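Local coordinates for VWFA domain-containing protein (Alicyclobacillus acidocaldarius subsp. acidocaldarius, PDB 3RAG) that is of unknown function but carries a von Willebrand factor type A-like domain with a bound sodium ion, consistent with a metal-dependent binding role, at residues Q12-T17 with N42-V47. Sequence-based numbering, arbitrary orientation.
Sequences QILVIT and NVIGIV
The N-H and C=O of Val15 straddle Val43, the usual pattern of a parallel pair: Val15 N donates almost straight (176°) to Asn42 O at 2.9 Å, while Val15 O accepts from Ile44 N at 2.8 Å. Asn42 N to Ile13 O and Thr17 N to Ile44 O carry this pattern outward, and a weak bond from Ile46 N to Thr17 O ends it. On the face carrying Leu14, Ile16, Asn42 and Ile44, the CD1 methyl of Leu14, with CG anti to the backbone N (chi1 170°), reaches across to Asn42 CB at 3.9 Å and Ile44 CD1 at 4.2 Å; Ile16 CG2 meets Ile46 CD1 at 4.0 Å. On the Val15 face, Thr17 CG2 lies 4.0 Å from Val43 CG1 and 3.7 Å from Ile44 O. Helix 27-36 links the two strands in a beta-alpha-beta crossover, part of the Rossmann-like core of a vWA domain. Met86 of helix 79-106 packs on Leu14, Asn42 and Ile44, Ile218 of helix 214-232 on Ile13 and Val15. Thr17 OG1, anti to its backbone N, hydrogen-bonds Asp142 OD2, tying the strand end to the DxSxS sequence of Asp142, Ser144 and Ser146, consistent with a MIDAS; the Thr17 side chain lies about 6 Å from the sodium ion held by Asp18, Ser144 and Ser146.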
loop_
_atom_site.group_PDB
_atom_site.type_symbol
_atom_site.label_atom_id
_atom_site.label_comp_id
_atom_site.label_asym_id
_atom_site.label_seq_id
_atom_site.Cartn_x
_atom_site.Cartn_y
_atom_site.Cartn_z
ATOM N N GLN A 12 -4.907 -2.084 -0.920
ATOM C CA GLN A 12 -3.686 -1.878 -0.164
ATOM C C GLN A 12 -3.453 -0.411 0.073
ATOM O O GLN A 12 -3.835 0.427 -0.739
ATOM C CB GLN A 12 -2.471 -2.454 -0.903
ATOM C CG GLN A 12 -2.445 -3.997 -0.906
ATOM C CD GLN A 12 -1.151 -4.548 -1.486
ATOM O OE1 GLN A 12 -0.246 -3.791 -1.857
ATOM N NE2 GLN A 12 -1.063 -5.873 -1.571
ATOM N N ILE A 13 -2.826 -0.121 1.201
ATOM C CA ILE A 13 -2.368 1.226 1.508
ATOM C C ILE A 13 -0.856 1.117 1.628
ATOM O O ILE A 13 -0.353 0.282 2.383
ATOM C CB ILE A 13 -2.938 1.709 2.861
ATOM C CG1 ILE A 13 -4.479 1.810 2.801
ATOM C CG2 ILE A 13 -2.276 3.041 3.273
ATOM C CD1 ILE A 13 -5.159 2.020 4.186
ATOM N N LEU A 14 -0.124 1.938 0.880
ATOM C CA LEU A 14 1.334 1.897 0.953
ATOM C C LEU A 14 1.816 3.212 1.555
ATOM O O LEU A 14 1.669 4.270 0.956
ATOM C CB LEU A 14 1.933 1.718 -0.454
ATOM C CG LEU A 14 3.450 1.912 -0.509
ATOM C CD1 LEU A 14 4.152 0.821 0.304
ATOM C CD2 LEU A 14 3.931 1.881 -1.966
ATOM N N VAL A 15 2.398 3.155 2.747
ATOM C CA VAL A 15 2.873 4.370 3.393
ATOM C C VAL A 15 4.372 4.493 3.121
ATOM O O VAL A 15 5.116 3.546 3.369
ATOM C CB VAL A 15 2.664 4.285 4.909
ATOM C CG1 VAL A 15 3.202 5.555 5.589
ATOM C CG2 VAL A 15 1.157 4.080 5.216
ATOM N N ILE A 16 4.804 5.657 2.645
ATOM C CA ILE A 16 6.224 5.927 2.418
ATOM C C ILE A 16 6.626 7.093 3.319
ATOM O O ILE A 16 6.056 8.198 3.216
ATOM C CB ILE A 16 6.520 6.233 0.932
ATOM C CG1 ILE A 16 6.076 5.035 0.064
ATOM C CG2 ILE A 16 8.008 6.534 0.756
ATOM C CD1 ILE A 16 6.249 5.232 -1.455
ATOM N N THR A 17 7.595 6.874 4.202
ATOM C CA THR A 17 7.774 7.811 5.304
ATOM C C THR A 17 9.227 7.860 5.748
ATOM O O THR A 17 9.975 6.901 5.528
ATOM C CB THR A 17 6.835 7.386 6.497
ATOM O OG1 THR A 17 6.892 8.346 7.548
ATOM C CG2 THR A 17 7.263 5.995 7.073
ATOM N N ASN A 42 1.132 -1.622 3.959
ATOM C CA ASN A 42 2.580 -1.819 3.834
ATOM C C ASN A 42 3.294 -0.505 4.150
ATOM O O ASN A 42 2.730 0.583 3.935
ATOM C CB ASN A 42 2.931 -2.210 2.393
ATOM C CG ASN A 42 2.418 -3.595 2.009
ATOM O OD1 ASN A 42 1.974 -3.835 0.865
ATOM N ND2 ASN A 42 2.470 -4.493 2.940
ATOM N N VAL A 43 4.500 -0.580 4.700
ATOM C CA VAL A 43 5.229 0.646 5.047
ATOM C C VAL A 43 6.662 0.562 4.538
ATOM O O VAL A 43 7.375 -0.417 4.799
ATOM C CB VAL A 43 5.284 0.861 6.570
ATOM C CG1 VAL A 43 5.940 2.240 6.889
ATOM C CG2 VAL A 43 3.873 0.753 7.192
ATOM N N ILE A 44 7.075 1.602 3.829
ATOM C CA ILE A 44 8.484 1.767 3.493
ATOM C C ILE A 44 9.054 2.903 4.327
ATOM O O ILE A 44 8.590 4.053 4.246
ATOM C CB ILE A 44 8.673 2.093 1.998
ATOM C CG1 ILE A 44 8.265 0.885 1.144
ATOM C CG2 ILE A 44 10.117 2.533 1.722
ATOM C CD1 ILE A 44 8.257 1.155 -0.388
ATOM N N GLY A 45 10.069 2.582 5.128
ATOM C CA GLY A 45 10.795 3.603 5.884
ATOM C C GLY A 45 12.046 3.957 5.076
ATOM O O GLY A 45 12.640 3.097 4.439
ATOM N N ILE A 46 12.435 5.223 5.087
ATOM C CA ILE A 46 13.559 5.661 4.269
ATOM C C ILE A 46 14.796 5.905 5.123
ATOM O O ILE A 46 14.747 6.627 6.124
ATOM C CB ILE A 46 13.212 6.969 3.497
ATOM C CG1 ILE A 46 11.937 6.792 2.652
ATOM C CG2 ILE A 46 14.391 7.374 2.610
ATOM C CD1 ILE A 46 11.425 8.129 2.046
ATOM N N VAL A 47 15.912 5.286 4.741
ATOM C CA VAL A 47 17.202 5.597 5.352
ATOM C C VAL A 47 17.734 6.918 4.744
ATOM O O VAL A 47 18.036 6.975 3.550
ATOM C CB VAL A 47 18.231 4.503 5.070
ATOM C CG1 VAL A 47 19.597 4.832 5.733
ATOM C CG2 VAL A 47 17.709 3.109 5.511
#